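Local coordinates for protein geranyltranstransferase (IspA) (Helicobacter pylori, PDB 3LLW) that probably acts as a magnesium-dependent prenyltransferase of the FPP/GGPP synthase family, joining isoprenoid units in terpenoid biosynthesis, at residues F171-H185 against A251-R263. Numbering follows the deposited sequence.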
ATOM      1  N   PHE A 171      12.006  19.087  -8.061  1.00 40.52           N
ATOM      2  CA  PHE A 171      13.097  19.748  -8.766  1.00 45.58           C
ATOM      3  C   PHE A 171      12.961  19.680 -10.271  1.00 46.93           C
ATOM      4  O   PHE A 171      13.960  19.622 -10.981  1.00 54.30           O
ATOM      5  CB  PHE A 171      14.446  19.164  -8.326  1.00 39.34           C
ATOM      6  CG  PHE A 171      14.742  19.382  -6.872  1.00 46.65           C
ATOM      7  CD1 PHE A 171      15.192  20.617  -6.420  1.00 36.69           C
ATOM      8  CD2 PHE A 171      14.561  18.359  -5.955  1.00 40.46           C
ATOM      9  CE1 PHE A 171      15.452  20.828  -5.087  1.00 36.87           C
ATOM     10  CE2 PHE A 171      14.814  18.562  -4.608  1.00 41.88           C
ATOM     11  CZ  PHE A 171      15.267  19.783  -4.172  1.00 40.18           C
ATOM     12  N   GLU A 172      11.726  19.720 -10.750  1.00 56.10           N
ATOM     13  CA  GLU A 172      11.428  19.605 -12.173  1.00 66.12           C
ATOM     14  C   GLU A 172      12.225  20.564 -13.079  1.00 65.91           C
ATOM     15  O   GLU A 172      12.838  20.137 -14.069  1.00 69.54           O
ATOM     16  CB  GLU A 172       9.918  19.742 -12.417  1.00 68.12           C
ATOM     17  CG  GLU A 172       9.449  19.142 -13.749  1.00 84.05           C
ATOM     18  CD  GLU A 172       9.933  17.706 -13.962  1.00 91.80           C
ATOM     19  OE1 GLU A 172       9.391  16.783 -13.309  1.00 99.06           O
ATOM     20  OE2 GLU A 172      10.851  17.503 -14.788  1.00 86.62           O
ATOM     21  N   ASN A 173      12.251  21.841 -12.718  1.00 61.45           N
ATOM     22  CA  ASN A 173      12.931  22.836 -13.539  1.00 64.92           C
ATOM     23  C   ASN A 173      14.270  23.308 -12.944  1.00 60.30           C
ATOM     24  O   ASN A 173      14.675  24.450 -13.137  1.00 56.65           O
ATOM     25  CB  ASN A 173      11.995  24.027 -13.769  1.00 70.22           C
ATOM     26  CG  ASN A 173      12.203  24.677 -15.123  1.00 83.94           C
ATOM     27  OD1 ASN A 173      12.891  25.697 -15.242  1.00 84.70           O
ATOM     28  ND2 ASN A 173      11.618  24.081 -16.157  1.00 92.23           N
ATOM     29  N   THR A 174      14.959  22.415 -12.239  1.00 51.15           N
ATOM     30  CA  THR A 174      16.126  22.785 -11.450  1.00 44.24           C
ATOM     31  C   THR A 174      17.293  21.849 -11.747  1.00 41.94           C
ATOM     32  O   THR A 174      17.145  20.632 -11.635  1.00 43.61           O
ATOM     33  CB  THR A 174      15.776  22.797  -9.935  1.00 48.53           C
ATOM     34  OG1 THR A 174      15.026  23.983  -9.642  1.00 50.68           O
ATOM     35  CG2 THR A 174      17.032  22.759  -9.035  1.00 42.90           C
ATOM     36  N   PRO A 175      18.456  22.414 -12.138  1.00 33.38           N
ATOM     37  CA  PRO A 175      19.633  21.607 -12.378  1.00 41.63           C
ATOM     38  C   PRO A 175      20.116  20.965 -11.077  1.00 35.91           C
ATOM     39  O   PRO A 175      20.159  21.617 -10.036  1.00 36.49           O
ATOM     40  CB  PRO A 175      20.659  22.629 -12.874  1.00 42.26           C
ATOM     41  CG  PRO A 175      20.193  23.914 -12.335  1.00 35.04           C
ATOM     42  CD  PRO A 175      18.724  23.839 -12.357  1.00 38.76           C
ATOM     43  N   LEU A 176      20.421  19.682 -11.147  1.00 41.67           N
ATOM     44  CA  LEU A 176      20.937  18.935 -10.005  1.00 42.82           C
ATOM     45  C   LEU A 176      22.398  18.585 -10.268  1.00 42.67           C
ATOM     46  O   LEU A 176      22.788  18.420 -11.417  1.00 45.42           O
ATOM     47  CB  LEU A 176      20.113  17.663  -9.811  1.00 35.59           C
ATOM     48  CG  LEU A 176      18.634  17.834  -9.441  1.00 37.73           C
ATOM     49  CD1 LEU A 176      17.949  16.507  -9.486  1.00 38.78           C
ATOM     50  CD2 LEU A 176      18.422  18.489  -8.086  1.00 35.50           C
ATOM     51  N   ASN A 177      23.214  18.484  -9.214  1.00 48.01           N
ATOM     52  CA  ASN A 177      24.574  17.992  -9.395  1.00 44.92           C
ATOM     53  C   ASN A 177      24.547  16.488  -9.632  1.00 43.17           C
ATOM     54  O   ASN A 177      23.490  15.866  -9.504  1.00 42.91           O
ATOM     55  CB  ASN A 177      25.527  18.406  -8.251  1.00 44.53           C
ATOM     56  CG  ASN A 177      25.193  17.767  -6.896  1.00 41.20           C
ATOM     57  OD1 ASN A 177      24.853  16.595  -6.800  1.00 41.51           O
ATOM     58  ND2 ASN A 177      25.345  18.546  -5.834  1.00 37.81           N
ATOM     59  N   LEU A 178      25.703  15.925  -9.968  1.00 46.00           N
ATOM     60  CA  LEU A 178      25.886  14.482 -10.165  1.00 51.29           C
ATOM     61  C   LEU A 178      25.421  13.608  -9.016  1.00 49.27           C
ATOM     62  O   LEU A 178      24.736  12.614  -9.239  1.00 55.39           O
ATOM     63  CB  LEU A 178      27.360  14.157 -10.472  1.00 53.01           C
ATOM     64  CG  LEU A 178      27.670  12.703 -10.855  1.00 55.16           C
ATOM     65  CD1 LEU A 178      27.083  12.400 -12.222  1.00 49.84           C
ATOM     66  CD2 LEU A 178      29.166  12.398 -10.808  1.00 58.61           C
ATOM     67  N   GLU A 179      25.802  13.968  -7.796  1.00 47.82           N
ATOM     68  CA  GLU A 179      25.459  13.173  -6.623  1.00 52.37           C
ATOM     69  C   GLU A 179      23.948  13.148  -6.408  1.00 49.47           C
ATOM     70  O   GLU A 179      23.361  12.109  -6.094  1.00 39.63           O
ATOM     71  CB  GLU A 179      26.140  13.745  -5.379  1.00 53.08           C
ATOM     72  CG  GLU A 179      25.839  12.985  -4.076  1.00 67.77           C
ATOM     73  CD  GLU A 179      26.705  13.438  -2.895  1.00 74.47           C
ATOM     74  OE1 GLU A 179      27.901  13.769  -3.105  1.00 90.80           O
ATOM     75  OE2 GLU A 179      26.191  13.453  -1.752  1.00 84.43           O
ATOM     76  N   GLN A 180      23.311  14.297  -6.597  1.00 42.55           N
ATOM     77  CA  GLN A 180      21.912  14.362  -6.282  1.00 45.45           C
ATOM     78  C   GLN A 180      21.063  13.747  -7.399  1.00 42.31           C
ATOM     79  O   GLN A 180      20.073  13.067  -7.114  1.00 38.52           O
ATOM     80  CB  GLN A 180      21.505  15.748  -5.745  1.00 44.64           C
ATOM     81  CG  GLN A 180      21.598  16.912  -6.654  1.00 54.32           C
ATOM     82  CD  GLN A 180      21.745  18.235  -5.910  1.00 51.14           C
ATOM     83  OE1 GLN A 180      22.067  19.245  -6.521  1.00 54.84           O
ATOM     84  NE2 GLN A 180      21.527  18.233  -4.592  1.00 46.35           N
ATOM     85  N   LEU A 181      21.534  13.873  -8.641  1.00 45.35           N
ATOM     86  CA  LEU A 181      20.895  13.231  -9.796  1.00 46.00           C
ATOM     87  C   LEU A 181      20.996  11.699  -9.783  1.00 50.11           C
ATOM     88  O   LEU A 181      20.050  11.010 -10.173  1.00 53.73           O
ATOM     89  CB  LEU A 181      21.444  13.787 -11.104  1.00 43.67           C
ATOM     90  CG  LEU A 181      20.735  13.397 -12.411  1.00 57.57           C
ATOM     91  CD1 LEU A 181      19.201  13.689 -12.406  1.00 39.80           C
ATOM     92  CD2 LEU A 181      21.430  14.067 -13.589  1.00 46.66           C
ATOM     93  N   THR A 182      22.132  11.173  -9.326  1.00 46.36           N
ATOM     94  CA  THR A 182      22.304   9.729  -9.164  1.00 39.97           C
ATOM     95  C   THR A 182      21.396   9.221  -8.043  1.00 38.81           C
ATOM     96  O   THR A 182      20.817   8.139  -8.139  1.00 44.64           O
ATOM     97  CB  THR A 182      23.795   9.352  -8.871  1.00 43.84           C
ATOM     98  OG1 THR A 182      24.656   9.968  -9.835  1.00 41.87           O
ATOM     99  CG2 THR A 182      24.007   7.868  -8.961  1.00 36.72           C
ATOM    100  N   PHE A 183      21.268  10.017  -6.986  1.00 36.89           N
ATOM    101  CA  PHE A 183      20.398   9.712  -5.862  1.00 35.93           C
ATOM    102  C   PHE A 183      18.932   9.712  -6.288  1.00 36.04           C
ATOM    103  O   PHE A 183      18.172   8.841  -5.903  1.00 36.11           O
ATOM    104  CB  PHE A 183      20.625  10.750  -4.759  1.00 38.57           C
ATOM    105  CG  PHE A 183      19.881  10.472  -3.488  1.00 47.26           C
ATOM    106  CD1 PHE A 183      18.560  10.908  -3.320  1.00 48.98           C
ATOM    107  CD2 PHE A 183      20.508   9.819  -2.440  1.00 33.91           C
ATOM    108  CE1 PHE A 183      17.865  10.654  -2.137  1.00 46.11           C
ATOM    109  CE2 PHE A 183      19.823   9.577  -1.242  1.00 42.57           C
ATOM    110  CZ  PHE A 183      18.496   9.991  -1.098  1.00 38.10           C
ATOM    111  N   LEU A 184      18.525  10.713  -7.057  1.00 35.84           N
ATOM    112  CA  LEU A 184      17.152  10.762  -7.508  1.00 33.54           C
ATOM    113  C   LEU A 184      16.829   9.495  -8.282  1.00 30.25           C
ATOM    114  O   LEU A 184      15.841   8.815  -7.977  1.00 35.01           O
ATOM    115  CB  LEU A 184      16.883  12.068  -8.281  1.00 36.73           C
ATOM    116  CG  LEU A 184      15.953  12.296  -9.474  1.00 47.50           C
ATOM    117  CD1 LEU A 184      14.723  11.440  -9.523  1.00 47.15           C
ATOM    118  CD2 LEU A 184      15.546  13.770  -9.445  1.00 45.35           C
ATOM    119  N   HIS A 185      17.685   9.131  -9.229  1.00 35.38           N
ATOM    120  CA  HIS A 185      17.383   8.001 -10.103  1.00 39.88           C
ATOM    121  C   HIS A 185      17.589   6.633  -9.460  1.00 41.08           C
ATOM    122  O   HIS A 185      16.883   5.688  -9.825  1.00 43.05           O
ATOM    123  CB  HIS A 185      18.134   8.117 -11.432  1.00 45.23           C
ATOM    124  CG  HIS A 185      17.617   9.212 -12.306  1.00 55.16           C
ATOM    125  ND1 HIS A 185      16.271   9.396 -12.544  1.00 59.98           N
ATOM    126  CD2 HIS A 185      18.260  10.172 -13.011  1.00 63.87           C
ATOM    127  CE1 HIS A 185      16.107  10.432 -13.348  1.00 65.10           C
ATOM    128  NE2 HIS A 185      17.298  10.921 -13.646  1.00 65.30           N
ATOM    129  N   ALA A 251      14.890  19.754 -20.242  1.00101.81           N
ATOM    130  CA  ALA A 251      13.800  20.212 -19.382  1.00103.24           C
ATOM    131  C   ALA A 251      13.663  19.371 -18.101  1.00101.76           C
ATOM    132  O   ALA A 251      13.413  19.913 -17.018  1.00103.73           O
ATOM    133  CB  ALA A 251      12.481  20.237 -20.162  1.00102.05           C
ATOM    134  N   LYS A 252      13.838  18.056 -18.240  1.00 95.28           N
ATOM    135  CA  LYS A 252      13.710  17.097 -17.139  1.00 87.05           C
ATOM    136  C   LYS A 252      15.026  16.980 -16.337  1.00 78.59           C
ATOM    137  O   LYS A 252      16.048  17.552 -16.728  1.00 75.97           O
ATOM    138  CB  LYS A 252      13.299  15.737 -17.723  1.00 90.58           C
ATOM    139  CG  LYS A 252      12.527  14.812 -16.780  1.00 96.34           C
ATOM    140  CD  LYS A 252      12.156  13.502 -17.472  1.00 94.71           C
ATOM    141  CE  LYS A 252      11.604  12.479 -16.482  1.00 98.89           C
ATOM    142  NZ  LYS A 252      12.672  11.836 -15.661  1.00 93.72           N
ATOM    143  N   ASN A 253      14.986  16.265 -15.208  1.00 66.91           N
ATOM    144  CA  ASN A 253      16.184  15.923 -14.431  1.00 59.02           C
ATOM    145  C   ASN A 253      16.879  14.736 -15.073  1.00 55.11           C
ATOM    146  O   ASN A 253      16.626  13.589 -14.705  1.00 58.47           O
ATOM    147  CB  ASN A 253      15.830  15.517 -13.004  1.00 47.39           C
ATOM    148  CG  ASN A 253      15.261  16.642 -12.182  1.00 48.01           C
ATOM    149  OD1 ASN A 253      14.173  16.504 -11.628  1.00 39.04           O
ATOM    150  ND2 ASN A 253      16.004  17.745 -12.053  1.00 35.89           N
ATOM    151  N   SER A 254      17.752  15.000 -16.032  1.00 53.47           N
ATOM    152  CA  SER A 254      18.321  13.919 -16.805  1.00 50.05           C
ATOM    153  C   SER A 254      19.829  14.046 -16.988  1.00 45.96           C
ATOM    154  O   SER A 254      20.398  15.125 -16.845  1.00 48.46           O
ATOM    155  CB  SER A 254      17.582  13.792 -18.145  1.00 44.23           C
ATOM    156  OG  SER A 254      18.384  14.161 -19.242  1.00 50.95           O
ATOM    157  N   PHE A 255      20.472  12.926 -17.299  1.00 50.68           N
ATOM    158  CA  PHE A 255      21.913  12.904 -17.508  1.00 51.73           C
ATOM    159  C   PHE A 255      22.351  13.582 -18.803  1.00 49.75           C
ATOM    160  O   PHE A 255      23.491  14.005 -18.919  1.00 49.50           O
ATOM    161  CB  PHE A 255      22.434  11.477 -17.449  1.00 52.48           C
ATOM    162  CG  PHE A 255      22.553  10.953 -16.061  1.00 53.46           C
ATOM    163  CD1 PHE A 255      23.653  11.279 -15.277  1.00 48.60           C
ATOM    164  CD2 PHE A 255      21.563  10.149 -15.527  1.00 56.88           C
ATOM    165  CE1 PHE A 255      23.757  10.805 -13.980  1.00 52.74           C
ATOM    166  CE2 PHE A 255      21.672   9.664 -14.229  1.00 59.82           C
ATOM    167  CZ  PHE A 255      22.767   9.996 -13.463  1.00 44.42           C
ATOM    168  N   VAL A 256      21.443  13.690 -19.768  1.00 49.25           N
ATOM    169  CA  VAL A 256      21.717  14.464 -20.972  1.00 51.45           C
ATOM    170  C   VAL A 256      21.845  15.964 -20.645  1.00 50.48           C
ATOM    171  O   VAL A 256      22.664  16.660 -21.233  1.00 57.79           O
ATOM    172  CB  VAL A 256      20.683  14.177 -22.101  1.00 55.23           C
ATOM    173  CG1 VAL A 256      20.997  14.987 -23.369  1.00 49.79           C
ATOM    174  CG2 VAL A 256      20.645  12.660 -22.420  1.00 42.39           C
ATOM    175  N   ASN A 257      21.071  16.447 -19.681  1.00 46.13           N
ATOM    176  CA  ASN A 257      21.187  17.841 -19.253  1.00 52.75           C
ATOM    177  C   ASN A 257      22.437  18.100 -18.431  1.00 53.59           C
ATOM    178  O   ASN A 257      23.115  19.108 -18.637  1.00 52.55           O
ATOM    179  CB  ASN A 257      19.950  18.289 -18.477  1.00 51.78           C
ATOM    180  CG  ASN A 257      18.748  18.466 -19.368  1.00 58.25           C
ATOM    181  OD1 ASN A 257      18.874  18.490 -20.590  1.00 63.78           O
ATOM    182  ND2 ASN A 257      17.571  18.591 -18.764  1.00 62.80           N
ATOM    183  N   LEU A 258      22.733  17.192 -17.502  1.00 52.29           N
ATOM    184  CA  LEU A 258      23.920  17.317 -16.672  1.00 50.22           C
ATOM    185  C   LEU A 258      25.193  17.152 -17.504  1.00 51.64           C
ATOM    186  O   LEU A 258      26.096  17.976 -17.414  1.00 50.68           O
ATOM    187  CB  LEU A 258      23.890  16.307 -15.523  1.00 49.25           C
ATOM    188  CG  LEU A 258      25.109  16.276 -14.592  1.00 45.42           C
ATOM    189  CD1 LEU A 258      25.200  17.482 -13.676  1.00 37.05           C
ATOM    190  CD2 LEU A 258      25.070  15.029 -13.772  1.00 52.20           C
ATOM    191  N   LEU A 259      25.245  16.111 -18.333  1.00 50.56           N
ATOM    192  CA  LEU A 259      26.492  15.744 -19.006  1.00 52.17           C
ATOM    193  C   LEU A 259      26.613  16.193 -20.462  1.00 56.35           C
ATOM    194  O   LEU A 259      27.729  16.309 -20.966  1.00 55.68           O
ATOM    195  CB  LEU A 259      26.757  14.235 -18.896  1.00 48.27           C
ATOM    196  CG  LEU A 259      26.796  13.615 -17.493  1.00 48.12           C
ATOM    197  CD1 LEU A 259      26.856  12.100 -17.578  1.00 51.59           C
ATOM    198  CD2 LEU A 259      27.973  14.129 -16.698  1.00 55.69           C
ATOM    199  N   GLY A 260      25.482  16.463 -21.123  1.00 54.89           N
ATOM    200  CA  GLY A 260      25.461  16.694 -22.573  1.00 50.27           C
ATOM    201  C   GLY A 260      25.234  15.358 -23.254  1.00 54.55           C
ATOM    202  O   GLY A 260      25.552  14.307 -22.680  1.00 53.08           O
ATOM    203  N   LEU A 261      24.692  15.382 -24.469  1.00 56.40           N
ATOM    204  CA  LEU A 261      24.285  14.142 -25.158  1.00 63.12           C
ATOM    205  C   LEU A 261      25.421  13.169 -25.464  1.00 65.61           C
ATOM    206  O   LEU A 261      25.245  11.951 -25.332  1.00 65.75           O
ATOM    207  CB  LEU A 261      23.488  14.453 -26.431  1.00 63.81           C
ATOM    208  CG  LEU A 261      22.926  13.322 -27.306  1.00 62.33           C
ATOM    209  CD1 LEU A 261      22.035  12.358 -26.540  1.00 60.59           C
ATOM    210  CD2 LEU A 261      22.153  13.936 -28.464  1.00 68.60           C
ATOM    211  N   GLU A 262      26.571  13.717 -25.860  1.00 70.20           N
ATOM    212  CA  GLU A 262      27.756  12.930 -26.213  1.00 72.57           C
ATOM    213  C   GLU A 262      28.305  12.189 -24.993  1.00 67.67           C
ATOM    214  O   GLU A 262      28.506  10.970 -25.033  1.00 65.72           O
ATOM    215  CB  GLU A 262      28.842  13.842 -26.791  1.00 77.28           C
ATOM    216  CG  GLU A 262      29.650  13.237 -27.929  1.00 90.90           C
ATOM    217  CD  GLU A 262      29.232  13.770 -29.300  1.00104.66           C
ATOM    218  OE1 GLU A 262      30.125  14.003 -30.149  1.00105.06           O
ATOM    219  OE2 GLU A 262      28.016  13.966 -29.532  1.00108.59           O
ATOM    220  N   ARG A 263      28.524  12.938 -23.911  1.00 63.91           N
ATOM    221  CA  ARG A 263      29.039  12.386 -22.661  1.00 61.88           C
ATOM    222  C   ARG A 263      28.052  11.456 -21.964  1.00 58.43           C
ATOM    223  O   ARG A 263      28.473  10.495 -21.316  1.00 59.26           O
ATOM    224  CB  ARG A 263      29.451  13.496 -21.703  1.00 64.36           C
ATOM    225  CG  ARG A 263      30.742  14.215 -22.052  1.00 73.58           C
ATOM    226  CD  ARG A 263      31.139  15.121 -20.891  1.00 92.23           C
ATOM    227  NE  ARG A 263      31.884  16.304 -21.320  1.00101.96           N
ATOM    228  CZ  ARG A 263      32.001  17.419 -20.602  1.00107.75           C
ATOM    229  NH1 ARG A 263      32.695  18.445 -21.080  1.00110.63           N
ATOM    230  NH2 ARG A 263      31.420  17.516 -19.411  1.00109.20           N
TER
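Lys-252, poorly ordered, lays its aliphatic CG 3.7 Å from Glu-172 OE2; the charged ends stay apart, and Glu-172 lies near Asp-94 and Asp-100, which bind magnesium in this protein, though no metal is bound to this chain here. Next comes Asn-253, whose amide NH2 can donate to a main-chain carbonyl. With CG anti to its carbonyl carbon (chi1 -66°), it reaches into the loop before helix 178-204, where ND2 donates to Phe-171 O at 3.0 Å from above the carbonyl plane. Thr-174 N, closing a type I turn, reaches that oxygen from the plane's opposite face. Leu-176 CD1 packs against the amide, 3.5 Å from ND2. The imidazole N-H of His-185 suits a main-chain oxygen: NE2 donates to Asn-253 O at 2.9 Å, a bent bond (139°). Ser-254 caps helix 255-259 through a weak bond from Val-256 N. Phe-255 then enters as a knob among Leu-178, Leu-181, Thr-182 and His-185; its flat ring offers a face to Leu-181 CD2, 4.0 Å from the centroid in a CH-pi contact, while helix 209-236 adds Val-228. One turn on, the branched Leu-258 sets CD2 3.7 Å from Leu-178 CD1. Polar bonds thus satisfy main-chain oxygens of both loops, while leucines and phenylalanine join helix 255-259 to the nearly antiparallel first turns of helix 178-204; the donor role implies a proton on His-185 NE2.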